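Local coordinates for COMPASS component SPP1 (Saccharomyces cerevisiae S288c, PDB 6J2P), which belongs to the Set1C/COMPASS histone H3 methyltransferase complex and, through its PHD finger, recognises the methylated tail of histone H3, at residues L63-Y68 / L91-C96; K95-D100 / D108-S113. One frame throughout, in Å; residues are numbered along the deposited sequence.

Contact 1 of 2, residues L63-Y68 / L91-C96; sequences LVFSFY and LWKRKC. With ZN (zinc ion), chain J.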
ATOM      1  N   LEU A  63      -3.490   1.862   4.516  1.00 61.15           N
ATOM      2  CA  LEU A  63      -2.803   3.112   4.806  1.00 56.80           C
ATOM      3  C   LEU A  63      -1.914   3.576   3.659  1.00 57.09           C
ATOM      4  O   LEU A  63      -1.086   4.471   3.852  1.00 51.11           O
ATOM      5  CB  LEU A  63      -1.977   2.970   6.086  1.00 52.42           C
ATOM      6  CG  LEU A  63      -2.812   2.903   7.364  1.00 55.81           C
ATOM      7  CD1 LEU A  63      -1.935   2.700   8.593  1.00 48.42           C
ATOM      8  CD2 LEU A  63      -3.656   4.160   7.497  1.00 54.75           C
ATOM      9  N   VAL A  64      -2.068   2.991   2.475  1.00 57.79           N
ATOM     10  CA  VAL A  64      -1.275   3.339   1.302  1.00 56.37           C
ATOM     11  C   VAL A  64      -2.170   4.103   0.337  1.00 56.71           C
ATOM     12  O   VAL A  64      -3.231   3.605  -0.061  1.00 55.18           O
ATOM     13  CB  VAL A  64      -0.680   2.092   0.629  1.00 51.77           C
ATOM     14  CG1 VAL A  64      -0.102   2.451  -0.731  1.00 51.22           C
ATOM     15  CG2 VAL A  64       0.377   1.463   1.515  1.00 44.47           C
ATOM     16  N   PHE A  65      -1.747   5.311  -0.039  1.00 58.77           N
ATOM     17  CA  PHE A  65      -2.492   6.071  -1.038  1.00 62.78           C
ATOM     18  C   PHE A  65      -2.091   5.660  -2.450  1.00 58.87           C
ATOM     19  O   PHE A  65      -2.950   5.372  -3.289  1.00 66.87           O
ATOM     20  CB  PHE A  65      -2.277   7.572  -0.833  1.00 61.69           C
ATOM     21  CG  PHE A  65      -3.049   8.429  -1.799  1.00 66.55           C
ATOM     22  CD1 PHE A  65      -4.429   8.525  -1.712  1.00 70.77           C
ATOM     23  CD2 PHE A  65      -2.396   9.134  -2.798  1.00 58.98           C
ATOM     24  CE1 PHE A  65      -5.141   9.311  -2.600  1.00 79.18           C
ATOM     25  CE2 PHE A  65      -3.102   9.921  -3.687  1.00 63.17           C
ATOM     26  CZ  PHE A  65      -4.478  10.009  -3.589  1.00 73.87           C
ATOM     27  N   SER A  66      -0.789   5.629  -2.726  1.00 55.51           N
ATOM     28  CA  SER A  66      -0.277   5.184  -4.016  1.00 52.58           C
ATOM     29  C   SER A  66       1.074   4.526  -3.789  1.00 47.01           C
ATOM     30  O   SER A  66       1.946   5.106  -3.134  1.00 46.30           O
ATOM     31  CB  SER A  66      -0.151   6.349  -5.003  1.00 49.62           C
ATOM     32  OG  SER A  66       0.605   7.411  -4.449  1.00 66.48           O
ATOM     33  N   PHE A  67       1.241   3.323  -4.321  1.00 41.18           N
ATOM     34  CA  PHE A  67       2.456   2.550  -4.119  1.00 43.81           C
ATOM     35  C   PHE A  67       3.316   2.574  -5.376  1.00 47.33           C
ATOM     36  O   PHE A  67       2.803   2.528  -6.499  1.00 36.96           O
ATOM     37  CB  PHE A  67       2.126   1.105  -3.739  1.00 45.46           C
ATOM     38  CG  PHE A  67       3.323   0.200  -3.706  1.00 43.13           C
ATOM     39  CD1 PHE A  67       4.220   0.253  -2.652  1.00 40.40           C
ATOM     40  CD2 PHE A  67       3.551  -0.702  -4.732  1.00 41.86           C
ATOM     41  CE1 PHE A  67       5.326  -0.580  -2.620  1.00 36.43           C
ATOM     42  CE2 PHE A  67       4.654  -1.535  -4.707  1.00 47.35           C
ATOM     43  CZ  PHE A  67       5.543  -1.473  -3.650  1.00 36.64           C
ATOM     44  N   TYR A  68       4.630   2.647  -5.174  1.00 43.92           N
ATOM     45  CA  TYR A  68       5.600   2.590  -6.260  1.00 44.91           C
ATOM     46  C   TYR A  68       6.695   1.612  -5.868  1.00 45.37           C
ATOM     47  O   TYR A  68       7.355   1.793  -4.839  1.00 44.03           O
ATOM     48  CB  TYR A  68       6.178   3.977  -6.558  1.00 46.97           C
ATOM     49  CG  TYR A  68       5.214   4.874  -7.299  1.00 51.53           C
ATOM     50  CD1 TYR A  68       4.955   4.678  -8.651  1.00 51.09           C
ATOM     51  CD2 TYR A  68       4.553   5.909  -6.649  1.00 52.61           C
ATOM     52  CE1 TYR A  68       4.071   5.491  -9.336  1.00 46.87           C
ATOM     53  CE2 TYR A  68       3.667   6.727  -7.326  1.00 61.60           C
ATOM     54  CZ  TYR A  68       3.430   6.513  -8.670  1.00 58.55           C
ATOM     55  OH  TYR A  68       2.549   7.322  -9.352  1.00 64.75           O
ATOM     56  N   LEU A  91       3.360   7.112  -1.455  1.00 48.25           N
ATOM     57  CA  LEU A  91       2.674   8.019  -0.546  1.00 52.59           C
ATOM     58  C   LEU A  91       1.823   7.223   0.436  1.00 48.84           C
ATOM     59  O   LEU A  91       1.127   6.279   0.051  1.00 50.05           O
ATOM     60  CB  LEU A  91       1.796   9.004  -1.320  1.00 56.55           C
ATOM     61  CG  LEU A  91       2.521   9.956  -2.272  1.00 56.00           C
ATOM     62  CD1 LEU A  91       1.528  10.668  -3.179  1.00 54.07           C
ATOM     63  CD2 LEU A  91       3.354  10.958  -1.490  1.00 50.78           C
ATOM     64  N   TRP A  92       1.879   7.615   1.705  1.00 45.97           N
ATOM     65  CA  TRP A  92       1.156   6.936   2.770  1.00 47.98           C
ATOM     66  C   TRP A  92       0.021   7.811   3.285  1.00 50.02           C
ATOM     67  O   TRP A  92       0.174   9.028   3.424  1.00 41.88           O
ATOM     68  CB  TRP A  92       2.099   6.573   3.920  1.00 49.31           C
ATOM     69  CG  TRP A  92       3.155   5.594   3.522  1.00 58.16           C
ATOM     70  CD1 TRP A  92       4.349   5.874   2.924  1.00 55.46           C
ATOM     71  CD2 TRP A  92       3.114   4.173   3.691  1.00 57.89           C
ATOM     72  NE1 TRP A  92       5.055   4.714   2.711  1.00 53.34           N
ATOM     73  CE2 TRP A  92       4.317   3.655   3.173  1.00 59.18           C
ATOM     74  CE3 TRP A  92       2.174   3.288   4.229  1.00 50.07           C
ATOM     75  CZ2 TRP A  92       4.606   2.293   3.175  1.00 57.35           C
ATOM     76  CZ3 TRP A  92       2.466   1.936   4.236  1.00 54.78           C
ATOM     77  CH2 TRP A  92       3.671   1.452   3.711  1.00 56.99           C
ATOM     78  N   LYS A  93      -1.116   7.181   3.572  1.00 55.99           N
ATOM     79  CA  LYS A  93      -2.251   7.889   4.142  1.00 44.46           C
ATOM     80  C   LYS A  93      -1.988   8.227   5.610  1.00 41.26           C
ATOM     81  O   LYS A  93      -1.007   7.789   6.217  1.00 42.53           O
ATOM     82  CB  LYS A  93      -3.526   7.056   4.005  1.00 44.27           C
ATOM     83  CG  LYS A  93      -3.948   6.807   2.564  1.00 50.20           C
ATOM     84  CD  LYS A  93      -5.267   6.061   2.493  1.00 45.22           C
ATOM     85  CE  LYS A  93      -5.698   5.837   1.055  1.00 54.48           C
ATOM     86  NZ  LYS A  93      -6.992   5.101   0.980  1.00 60.54           N
ATOM     87  N   ARG A  94      -2.885   9.026   6.179  1.00 56.94           N
ATOM     88  CA  ARG A  94      -2.795   9.442   7.574  1.00 60.28           C
ATOM     89  C   ARG A  94      -3.677   8.527   8.416  1.00 56.47           C
ATOM     90  O   ARG A  94      -4.901   8.512   8.249  1.00 59.56           O
ATOM     91  CB  ARG A  94      -3.214  10.904   7.731  1.00 60.39           C
ATOM     92  CG  ARG A  94      -2.893  11.525   9.089  1.00 69.86           C
ATOM     93  CD  ARG A  94      -3.272  12.996   9.105  1.00 85.31           C
ATOM     94  NE  ARG A  94      -4.690  13.177   8.807  1.00 83.73           N
ATOM     95  CZ  ARG A  94      -5.159  13.824   7.744  1.00 82.69           C
ATOM     96  NH1 ARG A  94      -4.320  14.357   6.866  1.00 84.52           N
ATOM     97  NH2 ARG A  94      -6.467  13.934   7.556  1.00 73.49           N
ATOM     98  N   LYS A  95      -3.056   7.768   9.316  1.00 53.83           N
ATOM     99  CA  LYS A  95      -3.767   6.765  10.097  1.00 58.81           C
ATOM    100  C   LYS A  95      -4.582   7.417  11.209  1.00 54.96           C
ATOM    101  O   LYS A  95      -4.164   8.417  11.798  1.00 40.84           O
ATOM    102  CB  LYS A  95      -2.768   5.758  10.676  1.00 56.71           C
ATOM    103  CG  LYS A  95      -3.277   4.878  11.808  1.00 48.79           C
ATOM    104  CD  LYS A  95      -2.139   4.539  12.764  1.00 45.34           C
ATOM    105  CE  LYS A  95      -2.640   4.288  14.174  1.00 55.68           C
ATOM    106  NZ  LYS A  95      -2.562   5.500  15.030  1.00 60.44           N
ATOM    107  N   CYS A  96      -5.764   6.853  11.472  1.00 61.01           N
ATOM    108  CA  CYS A  96      -6.606   7.311  12.571  1.00 56.19           C
ATOM    109  C   CYS A  96      -5.814   7.347  13.870  1.00 55.72           C
ATOM    110  O   CYS A  96      -5.089   6.403  14.196  1.00 57.28           O
ATOM    111  CB  CYS A  96      -7.824   6.395  12.714  1.00 52.91           C
ATOM    112  SG  CYS A  96      -8.786   6.623  14.234  1.00 51.66           S
TER
HETATM  113 ZN    ZN J 202     -10.263   4.617  13.736  1.00 49.50          ZN
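Both methyls of L63 rest on the base of the K95 chain, with CD2 of L63 3.7 Å from CB of K95. With CG of L63 anti to the carbonyl carbon (chi1 -72°), the branch ends at K95. V64 and W92 face each other as a non-hydrogen-bonded antiparallel pair. CG2 of V64 reaches the six-membered half of the indole, 3.5 Å from CZ3 of W92, and approaches the ring obliquely. The chain of K93, extended beyond CG, crosses the F65 side chain at about a right angle. The edge of the F65 ring lies toward CE of K93 and CD1 of L91. OG of S66 meets CD1 of L91 at 3.6 Å.

Backbone hydrogen bonds join the two segments. N of K93 donates to O of L63 at 2.7 Å, coming from above the carbonyl plane. S66 and L91 form the hydrogen-bonded pair, N of L91 donating to O of S66 at 3.0 Å. O of L91 accepts from N of F65 and, weakly, from N of S66. F65 and S66 thus both face L91, as in a classic beta bulge. An alanine in place of L63 would probably leave K95 without its apolar support and open a gap there.

V64 is also backbone hydrogen-bonded to the bound histone peptide. Backbone bonds and apolar side chains thus join the PHD finger to the C3H-type finger, next to a residue that touches the peptide.

Contact 2 of 2, residues K95-D100 / D108-S113; sequences KCRISD and DSKYCS. With ZN (zinc ion), chain J.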
ATOM      1  N   LYS A  95      -3.056   7.768   9.316  1.00 53.83           N
ATOM      2  CA  LYS A  95      -3.767   6.765  10.097  1.00 58.81           C
ATOM      3  C   LYS A  95      -4.582   7.417  11.209  1.00 54.96           C
ATOM      4  O   LYS A  95      -4.164   8.417  11.798  1.00 40.84           O
ATOM      5  CB  LYS A  95      -2.768   5.758  10.676  1.00 56.71           C
ATOM      6  CG  LYS A  95      -3.277   4.878  11.808  1.00 48.79           C
ATOM      7  CD  LYS A  95      -2.139   4.539  12.764  1.00 45.34           C
ATOM      8  CE  LYS A  95      -2.640   4.288  14.174  1.00 55.68           C
ATOM      9  NZ  LYS A  95      -2.562   5.500  15.030  1.00 60.44           N
ATOM     10  N   CYS A  96      -5.764   6.853  11.472  1.00 61.01           N
ATOM     11  CA  CYS A  96      -6.606   7.311  12.571  1.00 56.19           C
ATOM     12  C   CYS A  96      -5.814   7.347  13.870  1.00 55.72           C
ATOM     13  O   CYS A  96      -5.089   6.403  14.196  1.00 57.28           O
ATOM     14  CB  CYS A  96      -7.824   6.395  12.714  1.00 52.91           C
ATOM     15  SG  CYS A  96      -8.786   6.623  14.234  1.00 51.66           S
ATOM     16  N   ARG A  97      -5.959   8.448  14.609  1.00 44.20           N
ATOM     17  CA  ARG A  97      -5.117   8.700  15.772  1.00 60.88           C
ATOM     18  C   ARG A  97      -5.441   7.799  16.961  1.00 60.76           C
ATOM     19  O   ARG A  97      -4.704   7.832  17.954  1.00 64.72           O
ATOM     20  CB  ARG A  97      -5.218  10.175  16.173  1.00 70.44           C
ATOM     21  CG  ARG A  97      -5.048  11.142  14.998  1.00 70.60           C
ATOM     22  CD  ARG A  97      -3.963  12.170  15.272  1.00 74.41           C
ATOM     23  NE  ARG A  97      -4.116  12.778  16.592  1.00 96.57           N
ATOM     24  CZ  ARG A  97      -3.141  13.392  17.259  1.00102.56           C
ATOM     25  NH1 ARG A  97      -1.930  13.488  16.730  1.00 92.55           N
ATOM     26  NH2 ARG A  97      -3.373  13.916  18.455  1.00 99.58           N
ATOM     27  N   ILE A  98      -6.515   7.015  16.899  1.00 49.72           N
ATOM     28  CA  ILE A  98      -6.725   5.958  17.884  1.00 53.09           C
ATOM     29  C   ILE A  98      -5.632   4.911  17.701  1.00 52.00           C
ATOM     30  O   ILE A  98      -5.462   4.355  16.609  1.00 57.00           O
ATOM     31  CB  ILE A  98      -8.123   5.340  17.741  1.00 48.93           C
ATOM     32  CG1 ILE A  98      -9.200   6.413  17.910  1.00 50.13           C
ATOM     33  CG2 ILE A  98      -8.323   4.224  18.761  1.00 38.52           C
ATOM     34  CD1 ILE A  98      -9.182   7.089  19.262  1.00 47.15           C
ATOM     35  N   SER A  99      -4.884   4.634  18.776  1.00 48.28           N
ATOM     36  CA  SER A  99      -3.731   3.742  18.666  1.00 56.27           C
ATOM     37  C   SER A  99      -4.133   2.339  18.223  1.00 60.61           C
ATOM     38  O   SER A  99      -3.324   1.622  17.624  1.00 62.55           O
ATOM     39  CB  SER A  99      -2.978   3.685  19.996  1.00 47.41           C
ATOM     40  OG  SER A  99      -3.845   3.337  21.060  1.00 59.07           O
ATOM     41  N   ASP A 100      -5.374   1.935  18.496  1.00 63.28           N
ATOM     42  CA  ASP A 100      -5.839   0.617  18.077  1.00 59.10           C
ATOM     43  C   ASP A 100      -6.114   0.568  16.580  1.00 54.47           C
ATOM     44  O   ASP A 100      -5.788  -0.426  15.920  1.00 62.52           O
ATOM     45  CB  ASP A 100      -7.099   0.235  18.853  1.00 60.32           C
ATOM     46  CG  ASP A 100      -6.791  -0.512  20.131  1.00 63.67           C
ATOM     47  OD1 ASP A 100      -7.461  -1.532  20.401  1.00 64.82           O
ATOM     48  OD2 ASP A 100      -5.878  -0.081  20.864  1.00 71.64           O
ATOM     49  N   ASP A 108      -9.983  16.155   6.587  1.00 84.88           N
ATOM     50  CA  ASP A 108      -9.830  17.019   7.760  1.00 93.41           C
ATOM     51  C   ASP A 108      -9.834  16.191   9.040  1.00 94.79           C
ATOM     52  O   ASP A 108      -8.915  16.305   9.859  1.00 98.44           O
ATOM     53  CB  ASP A 108     -10.959  18.061   7.799  1.00108.13           C
ATOM     54  CG  ASP A 108     -10.877  19.029   9.012  1.00126.19           C
ATOM     55  OD1 ASP A 108     -11.597  20.060   9.028  1.00132.62           O
ATOM     56  OD2 ASP A 108     -10.120  18.756   9.972  1.00126.01           O
ATOM     57  N   SER A 109     -10.893  15.402   9.246  1.00 86.77           N
ATOM     58  CA  SER A 109     -11.028  14.643  10.481  1.00 83.91           C
ATOM     59  C   SER A 109      -9.791  13.785  10.749  1.00 73.49           C
ATOM     60  O   SER A 109      -9.192  13.202   9.839  1.00 72.76           O
ATOM     61  CB  SER A 109     -12.276  13.770  10.439  1.00 79.27           C
ATOM     62  OG  SER A 109     -12.290  12.891  11.559  1.00 67.75           O
ATOM     63  N   LYS A 110      -9.396  13.729  12.015  1.00 67.37           N
ATOM     64  CA  LYS A 110      -8.274  12.913  12.442  1.00 64.99           C
ATOM     65  C   LYS A 110      -8.696  11.503  12.834  1.00 63.73           C
ATOM     66  O   LYS A 110      -7.940  10.811  13.525  1.00 57.45           O
ATOM     67  CB  LYS A 110      -7.553  13.600  13.603  1.00 59.27           C
ATOM     68  CG  LYS A 110      -8.471  14.354  14.546  1.00 68.32           C
ATOM     69  CD  LYS A 110      -7.675  15.119  15.594  1.00 71.10           C
ATOM     70  CE  LYS A 110      -8.571  16.032  16.419  1.00 75.71           C
ATOM     71  NZ  LYS A 110      -7.794  16.926  17.326  1.00 76.54           N
ATOM     72  N   TYR A 111      -9.875  11.060  12.400  1.00 60.25           N
ATOM     73  CA  TYR A 111     -10.392   9.741  12.724  1.00 58.47           C
ATOM     74  C   TYR A 111     -10.933   9.078  11.467  1.00 61.64           C
ATOM     75  O   TYR A 111     -11.277   9.742  10.485  1.00 64.11           O
ATOM     76  CB  TYR A 111     -11.490   9.814  13.793  1.00 59.56           C
ATOM     77  CG  TYR A 111     -11.072  10.583  15.016  1.00 59.96           C
ATOM     78  CD1 TYR A 111     -10.317   9.979  16.007  1.00 59.84           C
ATOM     79  CD2 TYR A 111     -11.418  11.918  15.174  1.00 61.26           C
ATOM     80  CE1 TYR A 111      -9.930  10.676  17.126  1.00 58.80           C
ATOM     81  CE2 TYR A 111     -11.033  12.627  16.290  1.00 60.08           C
ATOM     82  CZ  TYR A 111     -10.285  12.002  17.263  1.00 63.30           C
ATOM     83  OH  TYR A 111      -9.893  12.701  18.381  1.00 68.31           O
ATOM     84  N   CYS A 112     -11.010   7.746  11.515  1.00 57.58           N
ATOM     85  CA  CYS A 112     -11.474   6.983  10.364  1.00 59.81           C
ATOM     86  C   CYS A 112     -12.981   7.092  10.161  1.00 65.27           C
ATOM     87  O   CYS A 112     -13.453   6.912   9.034  1.00 63.20           O
ATOM     88  CB  CYS A 112     -11.071   5.515  10.510  1.00 59.50           C
ATOM     89  SG  CYS A 112     -11.786   4.667  11.941  1.00 50.99           S
ATOM     90  N   SER A 113     -13.738   7.383  11.216  1.00 69.21           N
ATOM     91  CA  SER A 113     -15.187   7.513  11.121  1.00 74.10           C
ATOM     92  C   SER A 113     -15.682   8.271  12.347  1.00 70.57           C
ATOM     93  O   SER A 113     -14.895   8.722  13.184  1.00 65.62           O
ATOM     94  CB  SER A 113     -15.861   6.142  11.000  1.00 78.92           C
ATOM     95  OG  SER A 113     -17.251   6.277  10.753  1.00 89.18           O
TER
HETATM   96 ZN    ZN J 202     -10.263   4.617  13.736  1.00 49.50          ZN
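SG of C96 is gripped from several sides. It binds the zinc ion at 2.5 Å. N of I98, two residues on, donates to it at 3.5 Å with a fairly straight N-H (160°). N of C112 adds a weak bond from across the contact. SG of C112 binds the same zinc at 2.4 Å, and C101 and H116 complete the site. CB of C96 lies 4.0 Å from CB of C112, and the two sulfurs reach the zinc from different directions. C112 holds SG between its own backbone N and carbonyl carbon (chi1 62°), which brings the sulfur to the zinc.

The Y111 ring turns its edge to the C96 sulfur. CD1 of Y111 comes to 4.1 Å from SG of C96, close to the ring plane, in a sulfur-aromatic contact. The same ring edge meets CG1 of I98, and the two side chains cross at about a right angle. I98 also touches H116.

N of R97 donates to O of K110 at 3.3 Å. R97 lays its own CG against that oxygen too, and CG of R97 packs on CB of K110 at 3.8 Å. From there the two chains cross obliquely. Their charged ends stay apart, and NZ of K110 has a salt bridge with E119. OG of S109 accepts from N of Y111, an ST turn.

Donors to SG of C96 would probably spread the negative charge of a zinc-bound thiolate. Metal bonds and backbone bonds together hold two loops with no regular secondary structure, consistent with the C3H-type finger being needed for overall stability.

Contact 1 comes first along the chain. Residues 63-68 lie in the PHD finger, and their pairing with 91-96 closes a loop that includes helix 70-73 and the zinc ligands C69 and C72. The chain then continues through K95 and C96, which belong to both contacts. Contact 2 closes a much shorter loop, where C101 supplies another ligand to the zinc of C96 and C112. The two loops follow one another and neither nest nor cross. R94 of contact 1 also packs near the backbone of D108 and S109. Contact 1 ties the PHD finger to the C3H-type finger, and contact 2 ties the latter to itself.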